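Local coordinates for oxidoreductase, iron/ascorbate family (Shewanella oneidensis, PDB 3ON7), which is probably an iron(II)-dependent oxygenase that uses 2-oxoglutarate and O2, oxidising L-arginine and forming ethene, at residues I132-F136 and A221-Y225; E142-S147 and L252-V258. All coordinates share one frame. Residues are numbered along the deposited sequence.

Interaction 1. Residues I132-F136 and A221-Y225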
loop_
_atom_site.group_PDB
_atom_site.type_symbol
_atom_site.label_atom_id
_atom_site.label_comp_id
_atom_site.label_asym_id
_atom_site.label_seq_id
_atom_site.Cartn_x
_atom_site.Cartn_y
_atom_site.Cartn_z
ATOM N N ILE B 132 -21.066 -28.015 10.972
ATOM C CA ILE B 132 -20.420 -26.711 11.007
ATOM C C ILE B 132 -18.968 -26.870 11.496
ATOM O O ILE B 132 -18.055 -26.274 10.921
ATOM C CB ILE B 132 -21.190 -25.703 11.880
ATOM C CG1 ILE B 132 -22.662 -25.592 11.446
ATOM C CG2 ILE B 132 -20.529 -24.342 11.816
ATOM C CD1 ILE B 132 -22.881 -25.190 10.000
ATOM N N LYS B 133 -18.747 -27.680 12.533
ATOM C CA LYS B 133 -17.378 -27.989 12.988
ATOM C C LYS B 133 -16.477 -28.379 11.834
ATOM O O LYS B 133 -15.354 -27.892 11.735
ATOM C CB LYS B 133 -17.350 -29.136 14.007
ATOM C CG LYS B 133 -17.609 -28.746 15.446
ATOM C CD LYS B 133 -18.239 -29.920 16.235
ATOM C CE LYS B 133 -18.101 -29.747 17.743
ATOM N NZ LYS B 133 -19.348 -30.131 18.480
ATOM N N ALA B 134 -16.972 -29.261 10.968
ATOM C CA ALA B 134 -16.183 -29.798 9.853
ATOM C C ALA B 134 -15.783 -28.734 8.826
ATOM O O ALA B 134 -14.891 -28.963 8.026
ATOM C CB ALA B 134 -16.941 -30.936 9.162
ATOM N N LYS B 135 -16.434 -27.576 8.848
ATOM C CA LYS B 135 -16.076 -26.486 7.941
ATOM C C LYS B 135 -14.834 -25.698 8.387
ATOM O O LYS B 135 -14.196 -25.045 7.576
ATOM C CB LYS B 135 -17.264 -25.548 7.749
ATOM C CG LYS B 135 -18.417 -26.203 7.017
ATOM C CD LYS B 135 -19.490 -25.182 6.635
ATOM C CE LYS B 135 -20.732 -25.858 6.047
ATOM N NZ LYS B 135 -20.382 -26.779 4.931
ATOM N N PHE B 136 -14.485 -25.779 9.666
ATOM C CA PHE B 136 -13.339 -25.060 10.186
ATOM C C PHE B 136 -12.072 -25.810 9.814
ATOM O O PHE B 136 -11.922 -26.975 10.163
ATOM C CB PHE B 136 -13.441 -24.914 11.703
ATOM C CG PHE B 136 -14.735 -24.304 12.179
ATOM C CD1 PHE B 136 -15.412 -23.358 11.421
ATOM C CD2 PHE B 136 -15.253 -24.656 13.418
ATOM C CE1 PHE B 136 -16.596 -22.794 11.890
ATOM C CE2 PHE B 136 -16.422 -24.107 13.882
ATOM C CZ PHE B 136 -17.095 -23.167 13.119
ATOM N N ALA B 221 -16.276 -18.691 7.531
ATOM C CA ALA B 221 -15.755 -19.989 7.964
ATOM C C ALA B 221 -16.857 -20.964 8.368
ATOM O O ALA B 221 -16.700 -22.174 8.210
ATOM C CB ALA B 221 -14.760 -19.833 9.094
ATOM N N SER B 222 -17.969 -20.433 8.856
ATOM C CA SER B 222 -19.071 -21.234 9.373
ATOM C C SER B 222 -20.245 -21.268 8.410
ATOM O O SER B 222 -21.350 -21.645 8.801
ATOM C CB SER B 222 -19.550 -20.643 10.696
ATOM O OG SER B 222 -20.135 -19.375 10.470
ATOM N N ASP B 223 -20.003 -20.888 7.156
ATOM C CA ASP B 223 -21.031 -20.885 6.124
ATOM C C ASP B 223 -22.328 -20.217 6.576
ATOM O O ASP B 223 -23.410 -20.761 6.384
ATOM C CB ASP B 223 -21.321 -22.317 5.640
ATOM C CG ASP B 223 -22.095 -22.346 4.319
ATOM O OD1 ASP B 223 -21.787 -21.516 3.426
ATOM O OD2 ASP B 223 -23.004 -23.196 4.179
ATOM N N GLY B 224 -22.225 -19.040 7.186
ATOM C CA GLY B 224 -23.421 -18.273 7.554
ATOM C C GLY B 224 -24.117 -18.714 8.824
ATOM O O GLY B 224 -25.060 -18.071 9.253
ATOM N N TYR B 225 -23.660 -19.799 9.444
ATOM C CA TYR B 225 -24.269 -20.284 10.684
ATOM C C TYR B 225 -24.123 -19.263 11.803
ATOM O O TYR B 225 -25.061 -19.065 12.569
ATOM C CB TYR B 225 -23.677 -21.616 11.128
ATOM C CG TYR B 225 -24.376 -22.222 12.335
ATOM C CD1 TYR B 225 -25.573 -22.930 12.197
ATOM C CD2 TYR B 225 -23.839 -22.096 13.610
ATOM C CE1 TYR B 225 -26.219 -23.502 13.310
ATOM C CE2 TYR B 225 -24.478 -22.649 14.727
ATOM C CZ TYR B 225 -25.665 -23.348 14.567
ATOM O OH TYR B 225 -26.281 -23.888 15.667
#
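Two chain turns meet here on the flank of a 2-oxoglutarate/Fe(II) oxygenase fold: the type I beta turn K133 to F136 and the Schellman motif that ends helix 216-221. In the latter, D223, at positive phi (48°), is the C-prime residue, with G224 N bonded to Q219 O; a type I' turn carries the chain on to Y225. I132 points its CA-to-CB bond toward this turn and packs on both S222 and Y225: CG2 lies 4.0 Å from S222 CB, CD1 lies 3.8 Å from Y225 CB, and CG1 makes a CH-pi contact 4.2 Å from the centroid of the Y225 ring, 23° off its normal. No hydrogen bond crosses the 304 Å² interface; the hydroxyl of S222 instead bonds to L218 O and F226 N. The bond from F136 N to K133 O (3.1 Å) closes the first turn, and that from K135 N to I132 O (2.9 Å) is made one residue earlier. K135 then lays its aliphatic part along the helix end, with CB 3.5 Å from A221 O and CD 3.5 Å from D223 CB. Charge adds at most a loose attraction, since K135 NZ stays 4.5 Å from D223 OD2, beyond salt-bridge range. F136 presents its ring edge, CE1 standing 3.8 Å from S222 CB.

Interaction 2. Residues E142-S147 and L252-V258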
loop_
_atom_site.group_PDB
_atom_site.type_symbol
_atom_site.label_atom_id
_atom_site.label_comp_id
_atom_site.label_asym_id
_atom_site.label_seq_id
_atom_site.Cartn_x
_atom_site.Cartn_y
_atom_site.Cartn_z
ATOM N N GLU B 142 -6.717 -21.804 17.197
ATOM C CA GLU B 142 -5.423 -21.840 16.534
ATOM C C GLU B 142 -5.309 -20.763 15.478
ATOM O O GLU B 142 -4.194 -20.368 15.148
ATOM C CB GLU B 142 -5.157 -23.204 15.883
ATOM C CG GLU B 142 -4.541 -24.223 16.800
ATOM C CD GLU B 142 -4.281 -25.548 16.093
ATOM O OE1 GLU B 142 -3.762 -25.538 14.938
ATOM O OE2 GLU B 142 -4.609 -26.593 16.708
HETATM N N MSE B 143 -6.455 -20.295 14.963
HETATM C CA MSE B 143 -6.497 -19.231 13.949
HETATM C C MSE B 143 -5.940 -17.914 14.460
HETATM O O MSE B 143 -5.428 -17.137 13.673
HETATM C CB MSE B 143 -7.940 -18.994 13.438
HETATM C CG MSE B 143 -8.536 -20.162 12.680
HETATM SE SE MSE B 143 -10.311 -19.852 11.989
HETATM C CE MSE B 143 -10.491 -21.479 10.928
ATOM N N ILE B 144 -6.057 -17.654 15.767
ATOM C CA ILE B 144 -5.640 -16.368 16.350
ATOM C C ILE B 144 -4.409 -16.455 17.269
ATOM O O ILE B 144 -3.898 -15.427 17.744
ATOM C CB ILE B 144 -6.787 -15.698 17.152
ATOM C CG1 ILE B 144 -7.168 -16.497 18.401
ATOM C CG2 ILE B 144 -8.022 -15.476 16.275
ATOM C CD1 ILE B 144 -7.754 -15.594 19.524
ATOM N N ALA B 145 -3.951 -17.663 17.567
ATOM C CA ALA B 145 -2.776 -17.796 18.438
ATOM C C ALA B 145 -1.591 -17.074 17.786
ATOM O O ALA B 145 -1.188 -17.442 16.708
ATOM C CB ALA B 145 -2.440 -19.259 18.655
ATOM N N ASN B 146 -1.061 -16.052 18.453
ATOM C CA ASN B 146 0.097 -15.276 17.979
ATOM C C ASN B 146 -0.121 -14.687 16.607
ATOM O O ASN B 146 0.773 -14.680 15.780
ATOM C CB ASN B 146 1.379 -16.119 18.020
ATOM C CG ASN B 146 1.802 -16.454 19.449
ATOM O OD1 ASN B 146 1.868 -15.573 20.307
ATOM N ND2 ASN B 146 2.075 -17.720 19.709
ATOM N N SER B 147 -1.337 -14.203 16.378
ATOM C CA SER B 147 -1.700 -13.584 15.137
ATOM C C SER B 147 -1.099 -12.201 15.054
ATOM O O SER B 147 -1.287 -11.365 15.946
ATOM C CB SER B 147 -3.214 -13.447 15.002
ATOM O OG SER B 147 -3.496 -12.527 13.971
ATOM N N LEU B 252 -9.810 -9.534 16.811
ATOM C CA LEU B 252 -9.058 -10.794 16.666
ATOM C C LEU B 252 -9.101 -11.135 15.177
ATOM O O LEU B 252 -10.189 -11.251 14.611
ATOM C CB LEU B 252 -9.665 -11.940 17.521
ATOM C CG LEU B 252 -9.530 -11.945 19.053
ATOM C CD1 LEU B 252 -8.105 -11.827 19.475
ATOM C CD2 LEU B 252 -10.353 -10.861 19.743
ATOM N N HIS B 253 -7.932 -11.210 14.538
ATOM C CA HIS B 253 -7.825 -11.506 13.119
ATOM C C HIS B 253 -7.126 -12.858 12.971
ATOM O O HIS B 253 -6.148 -13.115 13.655
ATOM C CB HIS B 253 -6.965 -10.474 12.381
ATOM C CG HIS B 253 -7.632 -9.154 12.129
ATOM N ND1 HIS B 253 -8.058 -8.764 10.876
ATOM C CD2 HIS B 253 -7.888 -8.112 12.955
ATOM C CE1 HIS B 253 -8.564 -7.546 10.946
ATOM N NE2 HIS B 253 -8.475 -7.128 12.196
ATOM N N PRO B 254 -7.590 -13.697 12.035
ATOM C CA PRO B 254 -6.916 -14.967 11.812
ATOM C C PRO B 254 -5.577 -14.779 11.105
ATOM O O PRO B 254 -5.337 -13.719 10.569
ATOM C CB PRO B 254 -7.901 -15.714 10.919
ATOM C CG PRO B 254 -8.609 -14.668 10.205
ATOM C CD PRO B 254 -8.733 -13.523 11.143
ATOM N N HIS B 255 -4.715 -15.802 11.096
ATOM C CA HIS B 255 -3.497 -15.720 10.300
ATOM C C HIS B 255 -3.933 -15.593 8.831
ATOM O O HIS B 255 -4.923 -16.213 8.446
ATOM C CB HIS B 255 -2.617 -16.953 10.471
ATOM C CG HIS B 255 -2.299 -17.272 11.889
ATOM N ND1 HIS B 255 -1.665 -16.377 12.726
ATOM C CD2 HIS B 255 -2.546 -18.376 12.632
ATOM C CE1 HIS B 255 -1.516 -16.927 13.915
ATOM N NE2 HIS B 255 -2.046 -18.138 13.889
ATOM N N PRO B 256 -3.232 -14.773 8.028
ATOM C CA PRO B 256 -3.542 -14.593 6.613
ATOM C C PRO B 256 -3.750 -15.891 5.836
ATOM O O PRO B 256 -4.686 -15.997 5.055
ATOM C CB PRO B 256 -2.289 -13.871 6.091
ATOM C CG PRO B 256 -1.903 -13.008 7.195
ATOM C CD PRO B 256 -2.266 -13.762 8.478
ATOM N N SER B 257 -2.869 -16.856 6.057
ATOM C CA SER B 257 -2.912 -18.124 5.341
ATOM C C SER B 257 -3.981 -19.099 5.820
ATOM O O SER B 257 -4.051 -20.205 5.298
ATOM C CB SER B 257 -1.553 -18.811 5.432
ATOM O OG SER B 257 -1.254 -19.139 6.774
ATOM N N VAL B 258 -4.800 -18.735 6.807
ATOM C CA VAL B 258 -5.856 -19.648 7.249
ATOM C C VAL B 258 -6.889 -19.776 6.158
ATOM O O VAL B 258 -7.361 -18.770 5.641
ATOM C CB VAL B 258 -6.578 -19.158 8.509
ATOM C CG1 VAL B 258 -7.868 -19.969 8.748
ATOM C CG2 VAL B 258 -5.669 -19.256 9.696
HETATM O O HOH W 1 -1.592 -20.942 15.146
#
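Polar groups of the end of helix 140-144 and of the type II turn I144 to S147 are paired with the loop leaving strand 245-252, so the contact joins this helix to the main sheet of the oxygenase domain. M143 O accepts from H255 N (3.0 Å, N-H...O angle 138°) and also receives a CA-H...O contact from P254 CA at 3.2 Å. S147 OG donates to H253 O over 2.7 Å and takes weak hydrogen bonds from K149 N and T150 N, while H253 N turns to the hydroxyl of T150. The H255 ring reaches back across the turn: NE2 gives a weak hydrogen bond to E142 O (3.3 Å, 123°), and water 1 joins the same two atoms, donating to E142 O at 2.7 Å and lying 3.1 Å from H255 NE2. Apolar contacts flank these bonds, M143 CE against V258 CG1 at 3.7 Å and I144 CD1 against L252 CD1 at 3.8 Å. Main-chain carbonyls accept all three direct bonds, which implies that the join depends on backbone shape as well as on the S147 and H255 side chains.

How the interactions relate
Helices 130-133 and 140-144 follow each other in the chain, and each leads into one of these contacts, so interactions 1 and 2 tie one connecting region to two other parts of the chain, the loops after helix 216-221 and after strand 245-252. Their segments alternate along the sequence. The centres are about 16 Å apart and the nearest atoms about 5 Å, so they are neighbours without touching. They differ in chemistry: interaction 1 has no hydrogen bond across it, whereas interaction 2 has three, one of them weak. Interaction 2 also lies closer to the chain centre, about 16 Å against 22 Å. The H253 side chain lies near, without touching, H174, D176 and H231, a possible vacant site consistent with the family's Fe(II) centre.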